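Local coordinates for putative uncharacterized protein PAE0789 (Pyrobaculum aerophilum, PDB 2ZYZ) that probably serves as the structural subunit of a splicing endonuclease and is expected to bind nucleic acid, at residues E26-D31 / V97-V102; Y59-G64 / V86-V91. All blocks are in the same frame, centred on the assembly; numbering follows the deposited sequence.

Contact 1 (E26-D31 / V97-V102)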
loop_
_atom_site.group_PDB
_atom_site.type_symbol
_atom_site.label_atom_id
_atom_site.label_comp_id
_atom_site.label_asym_id
_atom_site.label_seq_id
_atom_site.Cartn_x
_atom_site.Cartn_y
_atom_site.Cartn_z
ATOM N N GLU C 26 -25.670 -3.545 -8.560
ATOM C CA GLU C 26 -26.930 -2.989 -8.144
ATOM C C GLU C 26 -26.800 -2.165 -6.893
ATOM O O GLU C 26 -27.477 -1.216 -6.747
ATOM C CB GLU C 26 -28.038 -4.017 -8.033
ATOM C CG GLU C 26 -29.464 -3.447 -8.164
ATOM C CD GLU C 26 -29.801 -2.577 -9.445
ATOM O OE1 GLU C 26 -29.454 -2.911 -10.592
ATOM O OE2 GLU C 26 -30.496 -1.581 -9.299
ATOM N N GLN C 27 -25.887 -2.516 -6.014
ATOM C CA GLN C 27 -25.664 -1.734 -4.797
ATOM C C GLN C 27 -25.246 -0.289 -5.121
ATOM O O GLN C 27 -25.552 0.606 -4.407
ATOM C CB GLN C 27 -24.624 -2.395 -3.924
ATOM C CG GLN C 27 -25.100 -3.599 -3.240
ATOM C CD GLN C 27 -26.065 -3.247 -2.161
ATOM O OE1 GLN C 27 -25.663 -2.811 -1.091
ATOM N NE2 GLN C 27 -27.294 -3.358 -2.436
ATOM N N VAL C 28 -24.514 -0.123 -6.198
ATOM C CA VAL C 28 -24.067 1.182 -6.606
ATOM C C VAL C 28 -25.268 2.013 -7.096
ATOM O O VAL C 28 -25.405 3.124 -6.745
ATOM C CB VAL C 28 -23.025 1.112 -7.693
ATOM C CG1 VAL C 28 -22.621 2.489 -8.187
ATOM C CG2 VAL C 28 -21.838 0.327 -7.236
ATOM N N PHE C 29 -26.143 1.403 -7.877
ATOM C CA PHE C 29 -27.317 2.100 -8.387
ATOM C C PHE C 29 -28.201 2.531 -7.226
ATOM O O PHE C 29 -28.619 3.624 -7.157
ATOM C CB PHE C 29 -28.096 1.240 -9.375
ATOM C CG PHE C 29 -27.424 1.063 -10.690
ATOM C CD1 PHE C 29 -26.908 2.119 -11.372
ATOM C CD2 PHE C 29 -27.315 -0.173 -11.252
ATOM C CE1 PHE C 29 -26.311 1.938 -12.533
ATOM C CE2 PHE C 29 -26.729 -0.324 -12.422
ATOM C CZ PHE C 29 -26.214 0.726 -13.059
ATOM N N LYS C 30 -28.416 1.637 -6.298
ATOM C CA LYS C 30 -29.218 1.915 -5.141
ATOM C C LYS C 30 -28.651 3.037 -4.324
ATOM O O LYS C 30 -29.379 3.861 -3.867
ATOM C CB LYS C 30 -29.358 0.710 -4.230
ATOM C CG LYS C 30 -30.096 -0.427 -4.762
ATOM C CD LYS C 30 -30.502 -1.346 -3.671
ATOM C CE LYS C 30 -31.429 -2.407 -4.134
ATOM N NZ LYS C 30 -32.793 -1.926 -4.149
ATOM N N ASP C 31 -27.341 3.031 -4.133
ATOM C CA ASP C 31 -26.668 4.074 -3.380
ATOM C C ASP C 31 -26.744 5.426 -4.036
ATOM O O ASP C 31 -27.020 6.360 -3.400
ATOM C CB ASP C 31 -25.213 3.710 -3.045
ATOM C CG ASP C 31 -24.576 4.666 -2.060
ATOM O OD1 ASP C 31 -24.903 4.612 -0.897
ATOM O OD2 ASP C 31 -23.746 5.444 -2.435
ATOM N N VAL C 97 -20.290 0.804 -0.710
ATOM C CA VAL C 97 -19.841 1.592 -1.814
ATOM C C VAL C 97 -19.118 2.869 -1.384
ATOM O O VAL C 97 -19.599 3.570 -0.564
ATOM C CB VAL C 97 -20.977 1.976 -2.768
ATOM C CG1 VAL C 97 -20.407 2.593 -3.985
ATOM C CG2 VAL C 97 -21.797 0.807 -3.122
ATOM N N THR C 98 -17.961 3.110 -1.950
ATOM C CA THR C 98 -17.137 4.273 -1.673
ATOM C C THR C 98 -16.734 4.893 -2.992
ATOM O O THR C 98 -16.427 4.187 -3.870
ATOM C CB THR C 98 -15.836 3.834 -0.964
ATOM O OG1 THR C 98 -16.160 3.133 0.214
ATOM C CG2 THR C 98 -14.992 5.029 -0.572
ATOM N N TYR C 99 -16.739 6.210 -3.129
ATOM C CA TYR C 99 -16.422 6.844 -4.419
ATOM C C TYR C 99 -15.126 7.665 -4.403
ATOM O O TYR C 99 -14.858 8.355 -3.467
ATOM C CB TYR C 99 -17.564 7.718 -4.946
ATOM C CG TYR C 99 -18.946 7.078 -4.919
ATOM C CD1 TYR C 99 -19.731 7.157 -3.818
ATOM C CD2 TYR C 99 -19.429 6.395 -5.987
ATOM C CE1 TYR C 99 -20.973 6.604 -3.798
ATOM C CE2 TYR C 99 -20.632 5.835 -5.970
ATOM C CZ TYR C 99 -21.431 5.941 -4.887
ATOM O OH TYR C 99 -22.656 5.350 -4.878
ATOM N N TYR C 100 -14.322 7.542 -5.456
ATOM C CA TYR C 100 -13.181 8.381 -5.665
ATOM C C TYR C 100 -13.249 9.091 -7.040
ATOM O O TYR C 100 -13.474 8.478 -8.005
ATOM C CB TYR C 100 -11.881 7.565 -5.556
ATOM C CG TYR C 100 -11.341 7.365 -4.164
ATOM C CD1 TYR C 100 -11.955 6.532 -3.256
ATOM C CD2 TYR C 100 -10.211 8.005 -3.758
ATOM C CE1 TYR C 100 -11.475 6.356 -2.015
ATOM C CE2 TYR C 100 -9.717 7.826 -2.522
ATOM C CZ TYR C 100 -10.350 7.027 -1.629
ATOM O OH TYR C 100 -9.816 6.876 -0.396
ATOM N N TYR C 101 -12.955 10.368 -7.075
ATOM C CA TYR C 101 -12.587 10.985 -8.331
ATOM C C TYR C 101 -11.278 10.460 -8.878
ATOM O O TYR C 101 -10.401 10.182 -8.143
ATOM C CB TYR C 101 -12.448 12.509 -8.219
ATOM C CG TYR C 101 -13.608 13.213 -7.606
ATOM C CD1 TYR C 101 -13.478 13.841 -6.407
ATOM C CD2 TYR C 101 -14.802 13.292 -8.242
ATOM C CE1 TYR C 101 -14.476 14.462 -5.852
ATOM C CE2 TYR C 101 -15.840 13.947 -7.677
ATOM C CZ TYR C 101 -15.655 14.537 -6.463
ATOM O OH TYR C 101 -16.664 15.179 -5.850
ATOM N N VAL C 102 -11.173 10.396 -10.192
ATOM C CA VAL C 102 -9.910 10.185 -10.835
ATOM C C VAL C 102 -9.748 11.074 -12.078
ATOM O O VAL C 102 -10.705 11.346 -12.726
ATOM C CB VAL C 102 -9.712 8.733 -11.184
ATOM C CG1 VAL C 102 -10.692 8.302 -12.152
ATOM C CG2 VAL C 102 -8.387 8.472 -11.636
HETATM O O HOH W 1 -21.914 4.869 -0.172
#
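Through Q27, V28 and D31, helix segment 26-31 passes over strand 97-102 at 75°, the two axes coming within 9.4 Å, with V28 and V97 as the residues whose CA atoms lie nearest each other (6.4 Å). The two valines cross at about a right angle and touch through one methyl each, V28 CG2 to V97 CG2 at 4.1 Å. V97 CG2 also rests against the backbone of Q27, 4.0 Å from Q27 O. This is helix 23-34 lying on one face of the mixed beta sheet, near the edge formed within this chain by strand 97-104; another chain extends that edge by an antiparallel ladder with Y100, Y101 and V102. One helical turn beyond V28, the D31 carboxylate points at the strand because CG stands opposite the backbone N (chi1 -170°). Y99 reaches up from the other side, and its OH donates to the anti lone pair of D31 OD2 at 2.7 Å. OD2 lies in the ring plane, at its edge, and the carboxylate is turned only 24° from that plane. A phenylalanine in place of Y99 would probably leave OD2 without this donor and the ring without its polar anchor to the helix. R35 forms a salt bridge to OD2 as well, while a water donates to V97 O at 2.7 Å and, weakly, to D31 OD2 at 3.0 Å.

Contact 2 (Y59-G64 / V86-V91)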
loop_
_atom_site.group_PDB
_atom_site.type_symbol
_atom_site.label_atom_id
_atom_site.label_comp_id
_atom_site.label_asym_id
_atom_site.label_seq_id
_atom_site.Cartn_x
_atom_site.Cartn_y
_atom_site.Cartn_z
ATOM N N TYR C 59 -17.453 4.450 -13.127
ATOM C CA TYR C 59 -16.859 3.163 -13.424
ATOM C C TYR C 59 -16.829 2.341 -12.147
ATOM O O TYR C 59 -16.317 2.769 -11.154
ATOM C CB TYR C 59 -15.467 3.333 -14.020
ATOM C CG TYR C 59 -14.763 2.064 -14.371
ATOM C CD1 TYR C 59 -15.327 1.159 -15.202
ATOM C CD2 TYR C 59 -13.530 1.784 -13.872
ATOM C CE1 TYR C 59 -14.710 0.033 -15.523
ATOM C CE2 TYR C 59 -12.906 0.628 -14.182
ATOM C CZ TYR C 59 -13.513 -0.233 -15.011
ATOM O OH TYR C 59 -12.904 -1.353 -15.305
ATOM N N VAL C 60 -17.403 1.156 -12.178
ATOM C CA VAL C 60 -17.586 0.374 -10.999
ATOM C C VAL C 60 -16.403 -0.576 -10.854
ATOM O O VAL C 60 -16.098 -1.245 -11.780
ATOM C CB VAL C 60 -18.882 -0.478 -11.066
ATOM C CG1 VAL C 60 -18.945 -1.401 -9.970
ATOM C CG2 VAL C 60 -20.064 0.376 -11.075
ATOM N N MET C 61 -15.783 -0.605 -9.685
ATOM C CA MET C 61 -14.703 -1.494 -9.373
ATOM C C MET C 61 -15.037 -2.332 -8.159
ATOM O O MET C 61 -15.235 -1.820 -7.113
ATOM C CB MET C 61 -13.427 -0.694 -9.113
ATOM C CG MET C 61 -12.993 0.042 -10.299
ATOM S SD MET C 61 -11.477 0.950 -10.132
ATOM C CE MET C 61 -10.270 -0.308 -9.908
ATOM N N VAL C 62 -15.098 -3.635 -8.344
ATOM C CA VAL C 62 -15.341 -4.575 -7.273
ATOM C C VAL C 62 -14.064 -5.053 -6.549
ATOM O O VAL C 62 -13.112 -5.355 -7.159
ATOM C CB VAL C 62 -16.188 -5.772 -7.789
ATOM C CG1 VAL C 62 -16.316 -6.840 -6.779
ATOM C CG2 VAL C 62 -17.522 -5.289 -8.199
ATOM N N GLU C 63 -14.107 -5.079 -5.220
ATOM C CA GLU C 63 -13.024 -5.593 -4.399
ATOM C C GLU C 63 -12.491 -6.910 -4.977
ATOM O O GLU C 63 -13.235 -7.796 -5.204
ATOM C CB GLU C 63 -13.442 -5.800 -2.956
ATOM C CG GLU C 63 -12.332 -6.158 -2.039
ATOM C CD GLU C 63 -12.710 -6.235 -0.546
ATOM O OE1 GLU C 63 -13.872 -6.077 -0.227
ATOM O OE2 GLU C 63 -11.815 -6.469 0.229
ATOM N N GLY C 64 -11.206 -6.990 -5.210
ATOM C CA GLY C 64 -10.633 -8.236 -5.631
ATOM C C GLY C 64 -10.533 -8.405 -7.121
ATOM O O GLY C 64 -9.888 -9.316 -7.554
ATOM N N VAL C 86 -14.836 11.841 -14.013
ATOM C CA VAL C 86 -14.898 10.391 -13.815
ATOM C C VAL C 86 -14.897 10.063 -12.322
ATOM O O VAL C 86 -14.147 10.626 -11.579
ATOM C CB VAL C 86 -13.730 9.681 -14.518
ATOM C CG1 VAL C 86 -13.794 8.199 -14.378
ATOM C CG2 VAL C 86 -13.699 10.055 -15.947
ATOM N N VAL C 87 -15.769 9.174 -11.916
ATOM C CA VAL C 87 -15.901 8.736 -10.547
ATOM C C VAL C 87 -15.772 7.231 -10.571
ATOM O O VAL C 87 -16.428 6.580 -11.315
ATOM C CB VAL C 87 -17.251 9.114 -9.915
ATOM C CG1 VAL C 87 -17.354 8.660 -8.505
ATOM C CG2 VAL C 87 -17.446 10.580 -9.939
ATOM N N LEU C 88 -14.891 6.721 -9.752
ATOM C CA LEU C 88 -14.759 5.299 -9.533
ATOM C C LEU C 88 -15.649 4.886 -8.384
ATOM O O LEU C 88 -15.527 5.373 -7.335
ATOM C CB LEU C 88 -13.318 4.931 -9.212
ATOM C CG LEU C 88 -12.324 5.335 -10.266
ATOM C CD1 LEU C 88 -10.909 5.116 -9.872
ATOM C CD2 LEU C 88 -12.663 4.844 -11.610
ATOM N N ALA C 89 -16.538 3.952 -8.623
ATOM C CA ALA C 89 -17.390 3.491 -7.584
ATOM C C ALA C 89 -16.808 2.192 -7.067
ATOM O O ALA C 89 -16.874 1.233 -7.723
ATOM C CB ALA C 89 -18.762 3.250 -8.119
ATOM N N LEU C 90 -16.275 2.211 -5.867
ATOM C CA LEU C 90 -15.616 1.049 -5.307
ATOM C C LEU C 90 -16.548 0.233 -4.441
ATOM O O LEU C 90 -17.104 0.754 -3.547
ATOM C CB LEU C 90 -14.428 1.464 -4.476
ATOM C CG LEU C 90 -13.509 2.515 -5.092
ATOM C CD1 LEU C 90 -12.426 2.880 -4.202
ATOM C CD2 LEU C 90 -13.000 2.200 -6.350
ATOM N N VAL C 91 -16.687 -1.039 -4.724
ATOM C CA VAL C 91 -17.643 -1.846 -4.002
ATOM C C VAL C 91 -16.980 -2.987 -3.257
ATOM O O VAL C 91 -16.221 -3.713 -3.825
ATOM C CB VAL C 91 -18.688 -2.447 -4.936
ATOM C CG1 VAL C 91 -19.845 -2.990 -4.158
ATOM C CG2 VAL C 91 -19.137 -1.456 -5.901
#
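V87 opens the pairing of strand 86-91 with segment 59-64: its O accepts the backbone N-H of Y59 at 3.0 Å. The two strands run parallel, and the bridges that follow match L88, A89, L90 and V91 with Y59, V60, M61 and V62 in turn. L88 sends its CD2 methyl to the rim of the Y59 ring, in the ring plane and 3.9 Å from Y59 CD2, while its CD1 methyl meets M61 SD. A89 bonds to both sides of V60: its N-H goes to Y59 O at 2.8 Å, and its O receives the N-H of M61 at 2.9 Å in a nearly straight bond (173°). The small CB of A89 lies on the other face of the sheet, beside V60. L90 returns to the face of Y59 and M61, where its CD2 packs 4.0 Å from M61 CB. V91 N then donates to M61 O at 2.9 Å, and V91 O accepts from E63 N, so the ladder runs one residue past the end of strand 55-62. On the face of A89 and V60, the CG2 methyl of V91 leans diagonally onto V60 CG1 at 4.1 Å. The E63 side chain is extended beyond CG, and its OE1 is held by N93 N and by a polar side chain of another subunit. Helix 69-81 covers the Y59 and L88 side, and V28 of helix 23-34 touches A89 and V91 on the other. The arrangement is the parallel strand pair of a beta-alpha-beta crossover, in which strand 55-62 leads through helix 69-81 to its neighbour 86-91.

In the fold
Contacts 1 and 2 have centres 7 Å apart and share one mixed sheet. Along the chain the order is 26-31, 59-64, 86-91, 97-102, so the parallel pair of contact 2 forms entirely between the two segments of contact 1. Strands 86-91 and 97-104 follow each other and lie side by side, with L90 N to T98 O and L88 N to Y100 O as probable backbone hydrogen bonds. V28 and Y99 of contact 1 pack on V91 and V87 of contact 2. Contact 1 ties the N-terminal helix to the strand next to the parallel pair, with helix 69-81 on the other face, and the sheet runs on into another subunit beyond strand 97-104.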